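Local coordinates for protein L-lysine 6-oxidase (Marinomonas mediterranea, PDB 3WEU) that oxidises the side-chain amino group of free L-lysine with a cysteine tryptophylquinone cofactor, releasing the hydrogen peroxide that makes it antibacterial, at residues 2-13 with 58-68; 36-44 with 186-194. One frame throughout, in Å; residues are numbered along the deposited sequence. Where two conformers were deposited one is given.

Both contacts belong to the N-terminal part of the oxidase and share one mixed beta sheet. Contact 1 pairs the N-terminal strand 4-13 with strand 58-66; contact 2 sets the turn at 37-40 against the hairpin formed by strands 181-187 and 193-196. Strand 58-66 links them, since it also pairs, antiparallel, with strand 193-196: Phe63 N lies 2.8 Å from Leu193 O, probably a hydrogen bond, and Val62 CG2 packs on Ile194 CG1 at 3.8 Å. The two centres are about 13 Å apart. Neither contact includes Cys516 or Trp581, the residues cross-linked to make the quinone cofactor.

Contact 1 (2-13 with 58-68); sequences ALSVHPSIGVAR and RQGQVFKVFGA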
loop_
_atom_site.group_PDB
_atom_site.type_symbol
_atom_site.label_atom_id
_atom_site.label_comp_id
_atom_site.label_asym_id
_atom_site.label_seq_id
_atom_site.Cartn_x
_atom_site.Cartn_y
_atom_site.Cartn_z
ATOM N N ALA A 2 -18.726 17.655 54.723
ATOM C CA ALA A 2 -18.451 17.448 53.293
ATOM C C ALA A 2 -17.791 16.036 53.163
ATOM O O ALA A 2 -17.060 15.614 54.055
ATOM C CB ALA A 2 -17.545 18.542 52.798
ATOM N N LEU A 3 -18.090 15.291 52.102
ATOM C CA LEU A 3 -17.447 13.958 51.915
ATOM C C LEU A 3 -16.231 14.124 50.996
ATOM O O LEU A 3 -16.199 15.080 50.277
ATOM C CB LEU A 3 -18.395 13.105 51.191
ATOM C CG LEU A 3 -19.728 12.847 51.825
ATOM C CD1 LEU A 3 -20.552 12.073 50.819
ATOM C CD2 LEU A 3 -19.532 12.075 53.104
ATOM N N SER A 4 -15.283 13.185 50.934
ATOM C CA SER A 4 -14.294 13.258 49.860
ATOM C C SER A 4 -14.178 11.854 49.318
ATOM O O SER A 4 -14.390 10.883 50.022
ATOM C CB SER A 4 -12.987 13.839 50.408
ATOM O OG SER A 4 -12.522 12.882 51.272
ATOM N N VAL A 5 -13.946 11.762 48.029
ATOM C CA VAL A 5 -13.721 10.492 47.354
ATOM C C VAL A 5 -12.229 10.399 47.006
ATOM O O VAL A 5 -11.595 11.391 46.615
ATOM C CB VAL A 5 -14.558 10.448 46.092
ATOM C CG1 VAL A 5 -14.225 9.259 45.182
ATOM C CG2 VAL A 5 -16.045 10.506 46.439
ATOM N N HIS A 6 -11.669 9.242 47.255
ATOM C CA HIS A 6 -10.289 8.974 46.862
ATOM C C HIS A 6 -10.184 7.632 46.138
ATOM O O HIS A 6 -10.867 6.651 46.514
ATOM C CB HIS A 6 -9.365 9.002 48.043
ATOM C CG HIS A 6 -9.331 10.317 48.737
ATOM N ND1 HIS A 6 -8.682 11.412 48.209
ATOM C CD2 HIS A 6 -9.860 10.724 49.928
ATOM C CE1 HIS A 6 -8.863 12.451 49.015
ATOM N NE2 HIS A 6 -9.554 12.049 50.073
ATOM N N PRO A 7 -9.280 7.539 45.167
ATOM C CA PRO A 7 -8.387 8.638 44.714
ATOM C C PRO A 7 -9.170 9.764 43.961
ATOM O O PRO A 7 -10.232 9.547 43.409
ATOM C CB PRO A 7 -7.490 7.939 43.673
ATOM C CG PRO A 7 -8.346 6.848 43.118
ATOM C CD PRO A 7 -9.091 6.313 44.364
ATOM N N SER A 8 -8.611 10.958 43.936
ATOM C CA SER A 8 -9.186 12.060 43.127
ATOM C C SER A 8 -9.164 11.780 41.617
ATOM O O SER A 8 -10.085 12.220 40.859
ATOM C CB SER A 8 -8.453 13.359 43.490
ATOM O OG SER A 8 -7.137 13.318 43.012
ATOM N N ILE A 9 -8.149 11.066 41.136
ATOM C CA ILE A 9 -8.087 10.676 39.775
ATOM C C ILE A 9 -7.764 9.182 39.752
ATOM O O ILE A 9 -6.652 8.798 39.995
ATOM C CB ILE A 9 -7.046 11.474 38.956
ATOM C CG1 ILE A 9 -7.356 12.985 38.950
ATOM C CG2 ILE A 9 -7.064 10.978 37.524
ATOM C CD1 ILE A 9 -6.250 13.900 38.368
ATOM N N GLY A 10 -8.752 8.348 39.451
ATOM C CA GLY A 10 -8.518 6.908 39.417
ATOM C C GLY A 10 -7.833 6.468 38.133
ATOM O O GLY A 10 -7.900 7.148 37.112
ATOM N N VAL A 11 -7.185 5.310 38.194
ATOM C CA VAL A 11 -6.504 4.781 37.062
ATOM C C VAL A 11 -6.793 3.331 36.896
ATOM O O VAL A 11 -6.524 2.574 37.794
ATOM C CB VAL A 11 -4.975 5.004 37.212
ATOM C CG1 VAL A 11 -4.207 4.296 36.082
ATOM C CG2 VAL A 11 -4.687 6.507 37.252
ATOM N N ALA A 12 -7.325 2.950 35.748
ATOM C CA ALA A 12 -7.544 1.568 35.395
ATOM C C ALA A 12 -6.722 1.298 34.147
ATOM O O ALA A 12 -6.317 2.246 33.420
ATOM C CB ALA A 12 -9.015 1.319 35.090
ATOM N N ARG A 13 -6.518 0.019 33.847
ATOM C CA ARG A 13 -5.773 -0.323 32.669
ATOM C C ARG A 13 -6.434 -1.407 31.869
ATOM O O ARG A 13 -6.988 -2.371 32.408
ATOM C CB ARG A 13 -4.337 -0.670 33.026
ATOM C CG ARG A 13 -3.707 0.440 33.839
ATOM C CD ARG A 13 -2.211 0.319 34.031
ATOM N NE ARG A 13 -1.655 1.239 33.077
ATOM C CZ ARG A 13 -1.256 2.477 33.331
ATOM N NH1 ARG A 13 -1.256 2.976 34.554
ATOM N NH2 ARG A 13 -0.833 3.198 32.320
ATOM N N ARG A 58 -7.429 -7.078 33.114
ATOM C CA ARG A 58 -7.715 -5.687 33.456
ATOM C C ARG A 58 -7.283 -5.364 34.872
ATOM O O ARG A 58 -7.284 -6.222 35.757
ATOM C CB ARG A 58 -9.192 -5.319 33.329
ATOM C CG ARG A 58 -9.689 -5.283 31.900
ATOM C CD ARG A 58 -11.103 -4.741 31.839
ATOM N NE ARG A 58 -12.056 -5.625 32.511
ATOM C CZ ARG A 58 -13.367 -5.391 32.557
ATOM N NH1 ARG A 58 -13.871 -4.266 32.027
ATOM N NH2 ARG A 58 -14.150 -6.245 33.189
ATOM N N GLN A 59 -6.853 -4.118 35.079
ATOM C CA GLN A 59 -6.631 -3.556 36.407
ATOM C C GLN A 59 -7.754 -2.613 36.694
ATOM O O GLN A 59 -8.016 -1.684 35.917
ATOM C CB GLN A 59 -5.351 -2.741 36.472
ATOM C CG GLN A 59 -5.087 -1.913 37.725
ATOM C CD GLN A 59 -3.669 -1.293 37.657
ATOM O OE1 GLN A 59 -2.733 -2.019 37.525
ATOM N NE2 GLN A 59 -3.561 -0.060 37.579
ATOM N N GLY A 60 -8.359 -2.800 37.853
ATOM C CA GLY A 60 -9.446 -1.958 38.290
ATOM C C GLY A 60 -9.060 -1.025 39.357
ATOM O O GLY A 60 -8.102 -1.303 40.094
ATOM N N GLN A 61 -9.719 0.147 39.414
ATOM C CA GLN A 61 -9.527 1.095 40.511
ATOM C C GLN A 61 -10.612 1.004 41.544
ATOM O O GLN A 61 -11.783 1.194 41.214
ATOM C CB GLN A 61 -9.483 2.510 39.989
ATOM C CG GLN A 61 -9.360 3.574 41.035
ATOM C CD GLN A 61 -7.930 3.701 41.511
ATOM O OE1 GLN A 61 -7.051 4.092 40.758
ATOM N NE2 GLN A 61 -7.702 3.389 42.752
ATOM N N VAL A 62 -10.209 0.817 42.801
ATOM C CA VAL A 62 -11.116 0.969 43.961
ATOM C C VAL A 62 -11.190 2.419 44.330
ATOM O O VAL A 62 -10.160 3.104 44.417
ATOM C CB VAL A 62 -10.617 0.164 45.167
ATOM C CG1 VAL A 62 -11.463 0.381 46.411
ATOM C CG2 VAL A 62 -10.548 -1.309 44.810
ATOM N N PHE A 63 -12.404 2.919 44.535
ATOM C CA PHE A 63 -12.606 4.221 45.108
ATOM C C PHE A 63 -13.306 4.064 46.449
ATOM O O PHE A 63 -14.162 3.164 46.617
ATOM C CB PHE A 63 -13.510 5.105 44.244
ATOM C CG PHE A 63 -12.942 5.535 42.922
ATOM C CD1 PHE A 63 -13.031 4.734 41.848
ATOM C CD2 PHE A 63 -12.454 6.842 42.745
ATOM C CE1 PHE A 63 -12.555 5.138 40.610
ATOM C CE2 PHE A 63 -12.002 7.279 41.491
ATOM C CZ PHE A 63 -12.055 6.432 40.411
ATOM N N LYS A 64 -12.952 4.935 47.372
ATOM C CA LYS A 64 -13.455 4.953 48.770
ATOM C C LYS A 64 -13.975 6.363 49.029
ATOM O O LYS A 64 -13.517 7.342 48.402
ATOM C CB LYS A 64 -12.376 4.635 49.710
ATOM C CG LYS A 64 -11.855 3.211 49.519
ATOM C CD LYS A 64 -10.813 2.859 50.588
ATOM C CE LYS A 64 -10.121 1.553 50.226
ATOM N NZ LYS A 64 -9.096 1.189 51.260
ATOM N N VAL A 65 -14.991 6.451 49.880
ATOM C CA VAL A 65 -15.579 7.748 50.228
ATOM C C VAL A 65 -15.426 7.889 51.725
ATOM O O VAL A 65 -15.510 6.898 52.491
ATOM C CB VAL A 65 -17.032 7.881 49.717
ATOM C CG1 VAL A 65 -17.858 6.714 50.228
ATOM C CG2 VAL A 65 -17.665 9.217 50.112
ATOM N N PHE A 66 -15.145 9.127 52.147
ATOM C CA PHE A 66 -14.809 9.409 53.531
ATOM C C PHE A 66 -15.645 10.540 54.070
ATOM O O PHE A 66 -15.926 11.482 53.338
ATOM C CB PHE A 66 -13.337 9.833 53.612
ATOM C CG PHE A 66 -12.400 8.747 53.218
ATOM C CD1 PHE A 66 -12.146 8.500 51.896
ATOM C CD2 PHE A 66 -11.849 7.909 54.166
ATOM C CE1 PHE A 66 -11.273 7.475 51.528
ATOM C CE2 PHE A 66 -10.989 6.870 53.788
ATOM C CZ PHE A 66 -10.761 6.643 52.456
ATOM N N GLY A 67 -15.987 10.472 55.356
ATOM C CA GLY A 67 -16.773 11.513 55.990
ATOM C C GLY A 67 -15.911 12.664 56.470
ATOM O O GLY A 67 -14.688 12.740 56.171
ATOM N N ALA A 68 -16.564 13.577 57.193
ATOM C CA ALA A 68 -16.027 14.930 57.447
ATOM C C ALA A 68 -14.799 14.833 58.332
ATOM O O ALA A 68 -13.877 15.638 58.194
ATOM C CB ALA A 68 -17.068 15.812 58.114
HETATM O O HOH W 1 -13.510 13.632 53.960
HETATM O O HOH W 2 -1.480 1.850 37.217
HETATM O O HOH W 3 -9.435 -2.047 33.796
#
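The antiparallel pairing of the N-terminal strand with strand 58-66 brings Ser4 against Phe66 and His6 against Lys64, two hydrogen-bonded pairs with Val5 and Val65 between them. The bond from Lys64 N to His6 O, 2.8 Å long, is nearly straight (N-H...O 168°). On the face of Ser4 and His6, Phe66 CD1 lies at the edge of the His6 ring, near its plane and 3.7 Å from His6 CD2, with the two rings oblique at 57°; His6 ND1 is hydrogen-bonded to Asp435. On the other face Val5 CG1 meets Phe63 CD2 at 3.9 Å.

After His6 a cis peptide leads into Pro7 and the chain loops away from strand 58-66, so that the register has shifted by two residues when Arg13 pairs with Gln59. Gln61 bridges the break in the backbone pairing. Its chain, bent at chi2 (79°), sets OE1 toward Val11 and NE2 toward Pro7: OE1 takes Val11 N on a lone pair at 2.8 Å, while NE2 passes 3.5 Å from Pro7 CG and donates to Val62 O. Phe63 CZ packs 3.7 Å from Gly10 CA. Along its other edge the N-terminal strand runs parallel to strand 237-247. At the far end two backbone bonds join the strands again, Arg13 N to Gln59 O (3.1 Å) and Gln59 N to Arg13 O (3.2 Å).

Contact 2 (36-44 with 186-194); sequences HDVDLKPTT and RTDSQGRLI
Gln190 OE1 is gripped from opposite faces of its amide plane by two cationic groups, Lys41 NZ across the contact and Arg192 NH1 from its own hairpin. NZ stands well above the carbonyl plane; its 2.5 Å to Gln190 OE1 is shorter than expected, and the exact length is doubtful. Lys41 gets there with an extended chain that carries CE past Ser189 OG at 3.3 Å. Lys41 NZ lies 4.1 Å from Arg192 NH1, and the carboxylates of Asp188 and Glu72, both salt-bridged to Arg192, probably offset the closeness of the two cations. Asp188 OD2 is 2.8 Å from Arg192 NH1, in the guanidinium plane.

At the other carboxylate oxygen, Asp188 OD1, Gln190 N makes an Asx turn within the type I turn 188-191, and Arg192 N reaches OD1 from the opposite face of the carboxylate. A backbone bond from Ser189 N to Asp39 O (3.1 Å) ties this turn to the type I turn 37-40, and a water donates to both Leu40 O and Asp188 OD2. On the apolar side of the contact, Leu40 CB comes within 3.8 Å of Ile194 CD1, while Leu40 CD2 rests 3.5 Å from Thr187 O. Met148 also touches Leu40, and Ile194 reaches Leu24 of strand 22-24 and Val62 of strand 58-66, so the 37-40 turn closes over the hairpin of strands 181-187 and 193-196 beside those two strands.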
loop_
_atom_site.group_PDB
_atom_site.type_symbol
_atom_site.label_atom_id
_atom_site.label_comp_id
_atom_site.label_asym_id
_atom_site.label_seq_id
_atom_site.Cartn_x
_atom_site.Cartn_y
_atom_site.Cartn_z
ATOM N N HIS A 36 -7.292 -10.383 44.439
ATOM C CA HIS A 36 -8.344 -10.106 45.366
ATOM C C HIS A 36 -9.102 -11.372 45.767
ATOM O O HIS A 36 -9.018 -12.370 45.067
ATOM C CB HIS A 36 -9.307 -9.082 44.728
ATOM C CG HIS A 36 -9.969 -9.602 43.510
ATOM N ND1 HIS A 36 -11.059 -10.445 43.563
ATOM C CD2 HIS A 36 -9.691 -9.423 42.196
ATOM C CE1 HIS A 36 -11.394 -10.803 42.340
ATOM N NE2 HIS A 36 -10.569 -10.210 41.489
ATOM N N ASP A 37 -9.893 -11.263 46.831
ATOM C CA ASP A 37 -10.763 -12.390 47.312
ATOM C C ASP A 37 -12.160 -12.266 46.730
ATOM O O ASP A 37 -12.396 -11.391 45.971
ATOM C CB ASP A 37 -10.877 -12.449 48.815
ATOM C CG ASP A 37 -11.497 -11.238 49.431
ATOM O OD1 ASP A 37 -12.256 -10.432 48.856
ATOM O OD2 ASP A 37 -11.175 -11.072 50.578
ATOM N N VAL A 38 -13.088 -13.159 47.107
ATOM C CA VAL A 38 -14.414 -13.150 46.489
ATOM C C VAL A 38 -15.263 -11.961 46.828
ATOM O O VAL A 38 -16.195 -11.692 46.090
ATOM C CB VAL A 38 -15.213 -14.446 46.831
ATOM C CG1 VAL A 38 -14.453 -15.621 46.227
ATOM C CG2 VAL A 38 -15.423 -14.555 48.308
ATOM N N ASP A 39 -14.895 -11.278 47.921
ATOM C CA ASP A 39 -15.482 -10.020 48.329
ATOM C C ASP A 39 -14.880 -8.803 47.597
ATOM O O ASP A 39 -15.282 -7.682 47.902
ATOM C CB ASP A 39 -15.275 -9.787 49.825
ATOM C CG ASP A 39 -16.066 -10.784 50.708
ATOM O OD1 ASP A 39 -17.039 -11.330 50.213
ATOM O OD2 ASP A 39 -15.699 -10.949 51.886
ATOM N N LEU A 40 -13.907 -9.051 46.706
ATOM C CA LEU A 40 -13.210 -8.029 45.940
ATOM C C LEU A 40 -12.374 -7.075 46.843
ATOM O O LEU A 40 -12.171 -5.908 46.501
ATOM C CB LEU A 40 -14.186 -7.220 45.112
ATOM C CG LEU A 40 -14.639 -7.739 43.771
ATOM C CD1 LEU A 40 -14.471 -9.218 43.473
ATOM C CD2 LEU A 40 -15.926 -7.110 43.256
ATOM N N LYS A 41 -11.837 -7.603 47.937
ATOM C CA LYS A 41 -10.828 -6.944 48.715
ATOM C C LYS A 41 -9.432 -7.422 48.294
ATOM O O LYS A 41 -9.254 -8.589 47.986
ATOM C CB LYS A 41 -11.040 -7.220 50.160
ATOM C CG LYS A 41 -12.472 -6.744 50.454
ATOM C CD LYS A 41 -12.823 -6.935 51.881
ATOM C CE LYS A 41 -14.230 -6.339 52.071
ATOM N NZ LYS A 41 -14.167 -5.974 53.479
ATOM N N PRO A 42 -8.491 -6.492 48.239
ATOM C CA PRO A 42 -7.144 -6.816 47.796
ATOM C C PRO A 42 -6.520 -7.809 48.755
ATOM O O PRO A 42 -6.744 -7.703 49.977
ATOM C CB PRO A 42 -6.414 -5.486 47.850
ATOM C CG PRO A 42 -7.326 -4.518 48.526
ATOM C CD PRO A 42 -8.672 -5.073 48.572
ATOM N N THR A 43 -5.801 -8.788 48.238
ATOM C CA THR A 43 -5.151 -9.763 49.076
ATOM C C THR A 43 -3.620 -9.605 48.962
ATOM O O THR A 43 -3.042 -8.872 49.716
ATOM C CB THR A 43 -5.623 -11.167 48.730
ATOM O OG1 THR A 43 -5.534 -11.411 47.331
ATOM C CG2 THR A 43 -7.139 -11.360 49.194
ATOM N N THR A 44 -3.044 -10.352 48.071
ATOM C CA THR A 44 -1.612 -10.417 47.805
ATOM C C THR A 44 -1.364 -9.659 46.539
ATOM O O THR A 44 -2.286 -9.457 45.748
ATOM C CB THR A 44 -1.120 -11.853 47.526
ATOM O OG1 THR A 44 -1.598 -12.335 46.240
ATOM C CG2 THR A 44 -1.530 -12.793 48.522
ATOM N N ARG A 186 -18.203 -2.187 39.225
ATOM C CA ARG A 186 -18.572 -3.123 40.265
ATOM C C ARG A 186 -18.620 -2.416 41.609
ATOM O O ARG A 186 -18.088 -1.308 41.759
ATOM C CB ARG A 186 -17.562 -4.239 40.347
ATOM C CG ARG A 186 -17.692 -5.261 39.280
ATOM C CD ARG A 186 -16.536 -6.253 39.365
ATOM N NE ARG A 186 -16.733 -7.439 38.508
ATOM C CZ ARG A 186 -17.222 -8.623 38.899
ATOM N NH1 ARG A 186 -17.693 -8.833 40.104
ATOM N NH2 ARG A 186 -17.313 -9.601 38.029
ATOM N N THR A 187 -19.157 -3.106 42.599
ATOM C CA THR A 187 -18.946 -2.788 43.974
ATOM C C THR A 187 -18.410 -4.021 44.643
ATOM O O THR A 187 -18.647 -5.132 44.177
ATOM C CB THR A 187 -20.180 -2.356 44.757
ATOM O OG1 THR A 187 -21.183 -3.378 44.646
ATOM C CG2 THR A 187 -20.679 -0.937 44.262
ATOM N N ASP A 188 -17.717 -3.800 45.744
ATOM C CA ASP A 188 -17.129 -4.875 46.552
ATOM C C ASP A 188 -18.198 -5.220 47.591
ATOM O O ASP A 188 -19.375 -4.763 47.472
ATOM C CB ASP A 188 -15.763 -4.517 47.162
ATOM C CG ASP A 188 -15.821 -3.545 48.308
ATOM O OD1 ASP A 188 -16.910 -3.015 48.657
ATOM O OD2 ASP A 188 -14.733 -3.248 48.871
ATOM N N SER A 189 -17.845 -6.083 48.528
ATOM C CA SER A 189 -18.804 -6.571 49.499
ATOM C C SER A 189 -19.335 -5.500 50.453
ATOM O O SER A 189 -20.307 -5.737 51.156
ATOM C CB SER A 189 -18.259 -7.788 50.259
ATOM O OG SER A 189 -17.256 -7.388 51.110
ATOM N N GLN A 190 -18.699 -4.334 50.516
ATOM C CA GLN A 190 -19.117 -3.235 51.384
ATOM C C GLN A 190 -19.551 -1.995 50.634
ATOM O O GLN A 190 -19.741 -0.916 51.242
ATOM C CB GLN A 190 -17.991 -2.871 52.351
ATOM C CG GLN A 190 -17.694 -3.984 53.357
ATOM C CD GLN A 190 -16.507 -3.710 54.241
ATOM O OE1 GLN A 190 -15.347 -3.757 53.826
ATOM N NE2 GLN A 190 -16.790 -3.424 55.512
ATOM N N GLY A 191 -19.746 -2.115 49.345
ATOM C CA GLY A 191 -20.299 -0.997 48.582
ATOM C C GLY A 191 -19.279 -0.067 47.948
ATOM O O GLY A 191 -19.696 0.929 47.298
ATOM N N ARG A 192 -17.975 -0.380 48.056
ATOM C CA ARG A 192 -16.969 0.456 47.425
ATOM C C ARG A 192 -17.044 0.265 45.948
ATOM O O ARG A 192 -17.354 -0.841 45.446
ATOM C CB ARG A 192 -15.510 0.100 47.890
ATOM C CG ARG A 192 -15.254 0.252 49.382
ATOM C CD ARG A 192 -13.846 -0.255 49.763
ATOM N NE ARG A 192 -13.660 -0.183 51.180
ATOM C CZ ARG A 192 -13.951 -1.183 51.997
ATOM N NH1 ARG A 192 -14.295 -2.366 51.515
ATOM N NH2 ARG A 192 -13.762 -1.005 53.288
ATOM N N LEU A 193 -16.705 1.326 45.213
ATOM C CA LEU A 193 -16.683 1.252 43.756
ATOM C C LEU A 193 -15.393 0.662 43.197
ATOM O O LEU A 193 -14.303 0.977 43.695
ATOM C CB LEU A 193 -16.856 2.658 43.211
ATOM C CG LEU A 193 -16.655 2.837 41.708
ATOM C CD1 LEU A 193 -17.715 2.145 40.921
ATOM C CD2 LEU A 193 -16.641 4.337 41.278
ATOM N N ILE A 194 -15.507 -0.154 42.184
ATOM C CA ILE A 194 -14.374 -0.611 41.374
ATOM C C ILE A 194 -14.675 -0.291 39.969
ATOM O O ILE A 194 -15.700 -0.718 39.430
ATOM C CB ILE A 194 -14.142 -2.156 41.523
ATOM C CG1 ILE A 194 -13.691 -2.447 42.923
ATOM C CG2 ILE A 194 -13.105 -2.678 40.513
ATOM C CD1 ILE A 194 -13.845 -3.899 43.377
HETATM O O HOH W 4 -12.291 -3.436 47.736
#